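Local atomic coordinates of putative 6-phosphogluconolactonase (Neisseria gonorrhoeae, PDB entry 3LHI), a protein that probably hydrolyses 6-phosphogluconolactone to 6-phosphogluconate, the second step of the oxidative pentose phosphate pathway. Residues D105-T108 and E109-H113; Q150-T153 and A154-G157; L219-Q222 and G223-C226. All coordinates share one frame; numbering follows the deposited sequence.

Overall arrangement
All three contacts are local, between residues close in sequence, and are met in the order 1, 2, 3. Contact 1 is a surface loop before helix 114-124, held by a carboxylate-to-backbone bond and a backbone bond. Contacts 2 and 3 are partly buried and lie closer together, with centres about 17 Å apart. Contact 2 is a short helix, 151-155, built on backbone bonds with an apolar side. Contact 3 is the turn between helix 215-219 and strand 226-231, with one imidazole-to-carbonyl bond. Both meet helices 215-219 and 180-184. Contacts 1 and 3 stand on opposite sides of the chain's centre, their centres about 36 Å apart.

Contact 1: residues D105-T108 and E109-H113; sequences DGKT and ETELH
Glu111 folds its carboxylate back onto the backbone of Thr108. Its OE1 accepts the Thr108 N-H at 2.9 Å, and the bond is nearly straight at 167°. The lone pair used is the anti one, away from OE2. The chain reaches this place because CG stands beside the backbone N (chi1 -61°) and the rest runs on extended. The return bond is a backbone one. Glu111 N donates to Thr108 O at 2.9 Å, from well above the carbonyl plane (51° out of it). Thr108 has two deposited conformers, so the weak bond from its OG1 to Glu111 OE1, at 3.4 Å, is doubtful. The backbone bond closes the 3-10 turn of residues 109-111, and the carboxylate braces its start. The carboxylate bond to Thr108 N resembles one half of a capping box. In the conformer given, the threonine OG1 does not accept Glu111 N. On the inner side Leu112 packs with its branch. Its CD2 meets Lys107 CB at 3.7 Å, and its CG lies 3.5 Å from Thr108 O. The same leucine also rests on Pro74 and Val103. The outer side is looser, and Thr108 is exposed here. Lys107 crosses Glu111 at about a right angle, with its CD 3.9 Å from Glu111 OE1. Its ammonium stops short, with NZ 5.0 Å from Glu111 OE2.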
ATOM      1  N   ASP A 105      17.855   0.614   6.576  1.00 15.94           N
ATOM      2  CA  ASP A 105      18.162  -0.054   7.843  1.00 16.25           C
ATOM      3  C   ASP A 105      19.398   0.564   8.501  1.00 18.45           C
ATOM      4  O   ASP A 105      20.338   0.970   7.803  1.00 21.13           O
ATOM      5  CB  ASP A 105      18.430  -1.542   7.631  1.00 17.02           C
ATOM      6  CG  ASP A 105      17.209  -2.335   7.221  1.00 17.64           C
ATOM      7  OD1 ASP A 105      16.080  -1.961   7.645  1.00 18.60           O
ATOM      8  OD2 ASP A 105      17.420  -3.345   6.521  1.00 19.05           O
ATOM      9  N   GLY A 106      19.398   0.603   9.823  1.00 16.65           N
ATOM     10  CA  GLY A 106      20.561   1.051  10.575  1.00 18.68           C
ATOM     11  C   GLY A 106      20.641   2.527  10.842  1.00 20.96           C
ATOM     12  O   GLY A 106      21.529   2.984  11.555  1.00 26.98           O
ATOM     13  N   LYS A 107      19.720   3.282  10.284  1.00 20.44           N
ATOM     14  CA  LYS A 107      19.655   4.700  10.528  1.00 19.27           C
ATOM     15  C   LYS A 107      18.757   5.032  11.702  1.00 19.89           C
ATOM     16  O   LYS A 107      17.637   4.540  11.794  1.00 20.73           O
ATOM     17  CB  LYS A 107      19.161   5.418   9.271  1.00 20.00           C
ATOM     18  CG  LYS A 107      20.032   5.196   8.059  1.00 22.91           C
ATOM     19  CD  LYS A 107      21.433   5.809   8.209  1.00 29.30           C
ATOM     20  CE  LYS A 107      22.194   5.715   6.898  1.00 31.40           C
ATOM     21  NZ  LYS A 107      23.625   5.891   7.096  1.00 39.81           N
ATOM     22  N   THR A 108      19.244   5.863  12.614  0.50 20.75           N
ATOM     23  CA  THR A 108      18.485   6.239  13.785  0.50 20.85           C
ATOM     24  C   THR A 108      17.690   7.531  13.486  0.50 19.85           C
ATOM     25  O   THR A 108      17.848   8.098  12.402  0.50 21.59           O
ATOM     26  CB  THR A 108      19.441   6.363  14.988  0.50 22.31           C
ATOM     27  OG1 THR A 108      20.336   7.460  14.784  0.50 25.46           O
ATOM     28  CG2 THR A 108      20.292   5.072  15.125  0.50 23.43           C
ATOM     29  N   GLU A 109      16.803   7.973  14.389  1.00 21.54           N
ATOM     30  CA  GLU A 109      15.907   9.112  14.137  1.00 24.91           C
ATOM     31  C   GLU A 109      16.620  10.362  13.681  1.00 26.55           C
ATOM     32  O   GLU A 109      16.151  11.059  12.794  1.00 28.25           O
ATOM     33  CB  GLU A 109      15.049   9.557  15.343  1.00 27.75           C
ATOM     34  CG  GLU A 109      13.908   8.659  15.711  1.00 31.32           C
ATOM     35  CD  GLU A 109      14.299   7.493  16.598  1.00 35.99           C
ATOM     36  OE1 GLU A 109      15.562   7.249  16.816  1.00 34.28           O
ATOM     37  OE2 GLU A 109      13.310   6.842  17.074  1.00 33.58           O
ATOM     38  N   THR A 110      17.746  10.686  14.314  1.00 25.39           N
ATOM     39  CA  THR A 110      18.457  11.923  13.910  1.00 25.03           C
ATOM     40  C   THR A 110      19.197  11.810  12.594  1.00 25.60           C
ATOM     41  O   THR A 110      19.686  12.811  12.092  1.00 29.03           O
ATOM     42  CB  THR A 110      19.405  12.436  15.004  1.00 26.04           C
ATOM     43  OG1 THR A 110      20.423  11.467  15.258  1.00 27.58           O
ATOM     44  CG2 THR A 110      18.592  12.738  16.289  1.00 29.03           C
ATOM     45  N   GLU A 111      19.269  10.597  12.018  1.00 22.81           N
ATOM     46  CA  GLU A 111      19.863  10.374  10.720  1.00 21.14           C
ATOM     47  C   GLU A 111      18.857  10.341   9.581  1.00 22.46           C
ATOM     48  O   GLU A 111      19.245  10.165   8.437  1.00 26.12           O
ATOM     49  CB  GLU A 111      20.653   9.087  10.692  1.00 22.63           C
ATOM     50  CG  GLU A 111      21.811   9.093  11.713  1.00 25.92           C
ATOM     51  CD  GLU A 111      22.585   7.761  11.804  1.00 29.41           C
ATOM     52  OE1 GLU A 111      21.987   6.664  11.930  1.00 28.94           O
ATOM     53  OE2 GLU A 111      23.812   7.791  11.755  1.00 39.73           O
ATOM     54  N   LEU A 112      17.574  10.505   9.890  1.00 20.62           N
ATOM     55  CA  LEU A 112      16.526  10.329   8.912  1.00 19.66           C
ATOM     56  C   LEU A 112      15.968  11.716   8.671  1.00 21.82           C
ATOM     57  O   LEU A 112      15.345  12.329   9.565  1.00 27.02           O
ATOM     58  CB  LEU A 112      15.440   9.383   9.438  1.00 19.02           C
ATOM     59  CG  LEU A 112      15.853   7.911   9.499  1.00 17.95           C
ATOM     60  CD1 LEU A 112      14.744   7.099  10.249  1.00 20.70           C
ATOM     61  CD2 LEU A 112      16.165   7.313   8.124  1.00 19.49           C
ATOM     62  N   HIS A 113      16.315  12.270   7.540  1.00 20.63           N
ATOM     63  CA  HIS A 113      15.798  13.546   7.098  1.00 19.31           C
ATOM     64  C   HIS A 113      14.918  13.316   5.884  1.00 19.12           C
ATOM     65  O   HIS A 113      15.375  12.707   4.947  1.00 20.27           O
ATOM     66  CB  HIS A 113      16.953  14.458   6.713  1.00 22.35           C
ATOM     67  CG  HIS A 113      17.997  14.564   7.764  1.00 26.90           C
ATOM     68  ND1 HIS A 113      17.800  15.255   8.934  1.00 37.36           N
ATOM     69  CD2 HIS A 113      19.197  13.950   7.877  1.00 31.40           C
ATOM     70  CE1 HIS A 113      18.869  15.123   9.698  1.00 38.49           C
ATOM     71  NE2 HIS A 113      19.728  14.323   9.085  1.00 35.78           N
TER

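Contact 2: residues Q150-T153 and A154-G157; sequences QFQT and AIDG
Residues 150-153 and 154-157 form one short helical turn and the residues that follow it. Gln150 is the N-cap residue, and its O accepts Ala154 N at 3.0 Å. Phe151 O takes Ile155 N at 3.1 Å. Both donors lie nearly along the C=O axis, as in an alpha-helix. Asp156 N also donates to Thr153 O at 3.2 Å, three residues back. It comes from far above the carbonyl plane, 69° out of it. Water 1 sits 2.9 Å from Thr153 O and also lies within bonding range of Asp156 O. Among the side chains, Phe151 and Ile155 meet one turn apart. Ile155 CG2 approaches Phe151 CE1 obliquely, at 3.7 Å. The isoleucine holds CG1 between its own N and carbonyl carbon (chi1 72°), and CG1 lies 3.5 Å from Gln152 O. Ile155 CD1 touches both Phe151 CE1 and Gln152 OE1, each at 3.9 Å. Phe151 also makes a cation-pi contact with Arg211. Asp156 OD1 bonds to Ser158 OG. Ala154 and Thr153 face strand 163-166, while Phe151 and Ile155 touch Leu217 of helix 215-219. The arrangement is that of a short alpha-helix of about one turn, with an i to i+3 bond from Asp156 N, packed against strand 163-166 and helix 215-219.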
ATOM      1  N   GLN A 150       1.630  18.850   1.493  1.00 13.17           N
ATOM      2  CA  GLN A 150       2.185  18.304   0.269  1.00 13.67           C
ATOM      3  C   GLN A 150       1.121  17.630  -0.625  1.00 12.76           C
ATOM      4  O   GLN A 150       1.457  16.974  -1.598  1.00 14.47           O
ATOM      5  CB  GLN A 150       3.345  17.343   0.557  1.00 13.46           C
ATOM      6  CG  GLN A 150       4.359  17.890   1.546  1.00 14.04           C
ATOM      7  CD  GLN A 150       4.061  17.528   2.999  1.00 13.53           C
ATOM      8  OE1 GLN A 150       2.918  17.188   3.347  1.00 13.18           O
ATOM      9  NE2 GLN A 150       5.086  17.587   3.844  1.00 16.29           N
ATOM     10  N   PHE A 151      -0.160  17.796  -0.307  1.00 14.43           N
ATOM     11  CA  PHE A 151      -1.225  17.126  -1.062  1.00 13.78           C
ATOM     12  C   PHE A 151      -1.186  17.458  -2.535  1.00 13.82           C
ATOM     13  O   PHE A 151      -1.302  16.568  -3.371  1.00 12.60           O
ATOM     14  CB  PHE A 151      -2.591  17.476  -0.478  1.00 13.72           C
ATOM     15  CG  PHE A 151      -3.710  16.670  -0.989  1.00 12.73           C
ATOM     16  CD1 PHE A 151      -4.407  16.999  -2.161  1.00 14.68           C
ATOM     17  CD2 PHE A 151      -4.080  15.530  -0.319  1.00 14.80           C
ATOM     18  CE1 PHE A 151      -5.441  16.184  -2.618  1.00 15.10           C
ATOM     19  CE2 PHE A 151      -5.099  14.774  -0.772  1.00 15.87           C
ATOM     20  CZ  PHE A 151      -5.778  15.049  -1.888  1.00 14.41           C
ATOM     21  N   GLN A 152      -1.007  18.723  -2.918  1.00 13.01           N
ATOM     22  CA  GLN A 152      -0.946  19.063  -4.336  1.00 13.60           C
ATOM     23  C   GLN A 152       0.219  18.386  -5.044  1.00 14.30           C
ATOM     24  O   GLN A 152       0.080  17.984  -6.201  1.00 14.77           O
ATOM     25  CB  GLN A 152      -0.886  20.586  -4.556  1.00 14.01           C
ATOM     26  CG  GLN A 152      -2.184  21.323  -4.155  1.00 15.30           C
ATOM     27  CD  GLN A 152      -3.330  20.919  -4.976  1.00 14.95           C
ATOM     28  OE1 GLN A 152      -4.343  20.425  -4.461  1.00 16.70           O
ATOM     29  NE2 GLN A 152      -3.237  21.185  -6.296  1.00 14.37           N
ATOM     30  N   THR A 153       1.357  18.247  -4.381  1.00 12.14           N
ATOM     31  CA  THR A 153       2.484  17.480  -4.957  1.00 11.69           C
ATOM     32  C   THR A 153       2.103  16.004  -5.126  1.00 13.13           C
ATOM     33  O   THR A 153       2.390  15.418  -6.166  1.00 13.37           O
ATOM     34  CB  THR A 153       3.762  17.635  -4.126  1.00 13.83           C
ATOM     35  OG1 THR A 153       4.137  19.032  -4.080  1.00 15.81           O
ATOM     36  CG2 THR A 153       4.939  16.801  -4.675  1.00 16.12           C
ATOM     37  N   ALA A 154       1.421  15.437  -4.163  1.00 12.06           N
ATOM     38  CA  ALA A 154       1.064  14.021  -4.199  1.00 11.70           C
ATOM     39  C   ALA A 154       0.147  13.693  -5.332  1.00 12.56           C
ATOM     40  O   ALA A 154       0.168  12.570  -5.834  1.00 14.86           O
ATOM     41  CB  ALA A 154       0.448  13.587  -2.836  1.00 13.92           C
ATOM     42  N   ILE A 155      -0.688  14.651  -5.743  1.00 12.09           N
ATOM     43  CA  ILE A 155      -1.647  14.443  -6.833  1.00 13.27           C
ATOM     44  C   ILE A 155      -1.205  14.980  -8.199  1.00 14.71           C
ATOM     45  O   ILE A 155      -1.938  14.814  -9.154  1.00 17.11           O
ATOM     46  CB  ILE A 155      -3.056  14.943  -6.474  1.00 15.67           C
ATOM     47  CG1 ILE A 155      -3.117  16.477  -6.438  1.00 15.65           C
ATOM     48  CG2 ILE A 155      -3.578  14.290  -5.166  1.00 15.41           C
ATOM     49  CD1 ILE A 155      -4.565  17.060  -6.363  1.00 19.93           C
ATOM     50  N   ASP A 156       0.000  15.558  -8.255  1.00 14.07           N
ATOM     51  CA  ASP A 156       0.556  16.100  -9.491  1.00 16.05           C
ATOM     52  C   ASP A 156       1.369  15.014 -10.223  1.00 14.25           C
ATOM     53  O   ASP A 156       2.567  14.866  -9.971  1.00 15.37           O
ATOM     54  CB  ASP A 156       1.486  17.279  -9.212  1.00 17.96           C
ATOM     55  CG  ASP A 156       1.991  17.934 -10.513  1.00 20.57           C
ATOM     56  OD1 ASP A 156       1.545  17.493 -11.613  1.00 22.68           O
ATOM     57  OD2 ASP A 156       2.839  18.849 -10.395  1.00 18.99           O
ATOM     58  N   GLY A 157       0.731  14.356 -11.167  1.00 15.07           N
ATOM     59  CA  GLY A 157       1.390  13.277 -11.920  1.00 15.46           C
ATOM     60  C   GLY A 157       2.115  13.683 -13.178  1.00 15.09           C
ATOM     61  O   GLY A 157       2.591  12.832 -13.887  1.00 15.21           O
TER
HETATM   62  O   HOH W   1       4.593  14.257  -7.573  1.00 17.65           O

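Contact 3: residues L219-Q222 and G223-C226; sequences LNHQ and GVNC
The imidazole of His221 and the methyl CG2 of Val224 lie against each other obliquely, with CG2 3.8 Å from ND1. The closer touch is at the root of the ring, where His221 CB meets Val224 CG2 at 3.6 Å. At the ring's edge ND1 donates to Gln222 O at 2.7 Å. This bond is nearly straight, 166°, and the acceptor lies in the ring plane. The ring is thus tied by its edge to the next peptide, which limits its rotation. The amide of Gln222 is the second flat group. Its chain bends back at chi2 (-79°), which sets Gly223 N over one amide face, 3.2 Å from Gln222 CD. The amide makes no hydrogen bond to that N. Both residues belong to a type II beta turn from His221 to Val224. Val224 N closes it on His221 O at 3.2 Å, from above the carbonyl plane. Gly223 has positive phi (82°), which favours glycine and is usual at the third position of such a turn. Further from the turn, water 2 accepts from Cys226 N at 3.0 Å and also lies within bonding range of Leu219 O. It spans the mouth between the two arms. Beside it, in the cysteine conformer given, Leu219 CD2 touches Cys226 SG at 4.0 Å. The turn joins helix 215-219 to strand 226-231. His221 and Val224 rest on Ala184 of helix 180-184, Leu219 packs on helix 196-206, and Cys226 bonds through its backbone to Val4 of the neighbouring parallel strand 3-8.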
ATOM      1  N   LEU A 219     -10.510   5.762  -6.580  1.00 16.17           N
ATOM      2  CA  LEU A 219     -11.736   5.063  -6.990  1.00 18.83           C
ATOM      3  C   LEU A 219     -12.294   5.635  -8.290  1.00 21.69           C
ATOM      4  O   LEU A 219     -12.817   4.895  -9.136  1.00 28.08           O
ATOM      5  CB  LEU A 219     -12.805   5.135  -5.881  1.00 20.20           C
ATOM      6  CG  LEU A 219     -12.473   4.426  -4.574  1.00 19.99           C
ATOM      7  CD1 LEU A 219     -13.579   4.713  -3.534  1.00 25.42           C
ATOM      8  CD2 LEU A 219     -12.309   2.920  -4.785  1.00 25.48           C
ATOM      9  N   ASN A 220     -12.127   6.936  -8.465  1.00 20.05           N
ATOM     10  CA  ASN A 220     -12.686   7.685  -9.598  1.00 22.87           C
ATOM     11  C   ASN A 220     -11.679   7.997 -10.722  1.00 23.03           C
ATOM     12  O   ASN A 220     -12.009   8.670 -11.712  1.00 28.55           O
ATOM     13  CB  ASN A 220     -13.380   8.967  -9.052  1.00 25.31           C
ATOM     14  CG  ASN A 220     -14.647   8.645  -8.229  1.00 27.78           C
ATOM     15  OD1 ASN A 220     -15.662   8.333  -8.836  1.00 35.87           O
ATOM     16  ND2 ASN A 220     -14.581   8.678  -6.845  1.00 25.28           N
ATOM     17  N   HIS A 221     -10.472   7.462 -10.623  1.00 21.05           N
ATOM     18  CA  HIS A 221      -9.424   7.751 -11.591  1.00 21.65           C
ATOM     19  C   HIS A 221      -9.665   6.918 -12.848  1.00 24.87           C
ATOM     20  O   HIS A 221      -9.996   5.714 -12.768  1.00 22.35           O
ATOM     21  CB  HIS A 221      -8.062   7.379 -11.004  1.00 21.47           C
ATOM     22  CG  HIS A 221      -6.886   7.991 -11.692  1.00 23.04           C
ATOM     23  ND1 HIS A 221      -6.485   7.628 -12.972  1.00 22.03           N
ATOM     24  CD2 HIS A 221      -5.995   8.920 -11.266  1.00 23.25           C
ATOM     25  CE1 HIS A 221      -5.401   8.320 -13.288  1.00 23.72           C
ATOM     26  NE2 HIS A 221      -5.093   9.123 -12.277  1.00 26.86           N
ATOM     27  N   GLN A 222      -9.487   7.556 -14.007  1.00 25.75           N
ATOM     28  CA  GLN A 222      -9.587   6.847 -15.291  1.00 27.28           C
ATOM     29  C   GLN A 222      -8.566   5.727 -15.262  1.00 26.38           C
ATOM     30  O   GLN A 222      -7.402   5.903 -14.826  1.00 26.37           O
ATOM     31  CB  GLN A 222      -9.329   7.794 -16.483  1.00 29.03           C
ATOM     32  CG  GLN A 222      -9.626   7.166 -17.878  1.00 31.65           C
ATOM     33  CD  GLN A 222      -8.541   6.234 -18.417  1.00 34.82           C
ATOM     34  OE1 GLN A 222      -7.328   6.428 -18.175  1.00 38.70           O
ATOM     35  NE2 GLN A 222      -8.973   5.228 -19.188  1.00 36.24           N
ATOM     36  N   GLY A 223      -8.996   4.576 -15.763  1.00 26.01           N
ATOM     37  CA  GLY A 223      -8.096   3.461 -15.938  1.00 26.66           C
ATOM     38  C   GLY A 223      -7.848   2.640 -14.708  1.00 26.15           C
ATOM     39  O   GLY A 223      -7.080   1.692 -14.774  1.00 29.00           O
ATOM     40  N   VAL A 224      -8.468   3.002 -13.575  1.00 24.21           N
ATOM     41  CA  VAL A 224      -8.263   2.272 -12.318  1.00 25.42           C
ATOM     42  C   VAL A 224      -9.569   1.534 -11.997  1.00 26.37           C
ATOM     43  O   VAL A 224     -10.668   2.120 -11.984  1.00 31.45           O
ATOM     44  CB  VAL A 224      -7.868   3.189 -11.124  1.00 22.68           C
ATOM     45  CG1 VAL A 224      -7.540   2.371  -9.848  1.00 24.15           C
ATOM     46  CG2 VAL A 224      -6.725   4.079 -11.512  1.00 24.08           C
ATOM     47  N   ASN A 225      -9.433   0.238 -11.772  1.00 24.94           N
ATOM     48  CA  ASN A 225     -10.521  -0.641 -11.357  1.00 25.59           C
ATOM     49  C   ASN A 225     -10.115  -1.350 -10.070  1.00 25.04           C
ATOM     50  O   ASN A 225      -9.521  -2.424 -10.102  1.00 26.30           O
ATOM     51  CB  ASN A 225     -10.784  -1.683 -12.429  1.00 28.09           C
ATOM     52  CG  ASN A 225     -11.932  -2.649 -12.037  1.00 34.87           C
ATOM     53  OD1 ASN A 225     -12.888  -2.251 -11.345  1.00 41.50           O
ATOM     54  ND2 ASN A 225     -11.834  -3.909 -12.483  1.00 42.52           N
ATOM     55  N   CYS A 226     -10.441  -0.742  -8.931  0.50 21.43           N
ATOM     56  CA  CYS A 226     -10.036  -1.274  -7.624  0.50 20.12           C
ATOM     57  C   CYS A 226     -10.833  -2.501  -7.200  0.50 19.17           C
ATOM     58  O   CYS A 226     -12.082  -2.473  -7.194  0.50 20.50           O
ATOM     59  CB  CYS A 226     -10.210  -0.240  -6.501  0.50 19.87           C
ATOM     60  SG  CYS A 226      -9.152   1.144  -6.560  0.50 25.13           S
TER
HETATM   61  O   HOH W   2     -11.303   2.126  -8.814  1.00 40.01           O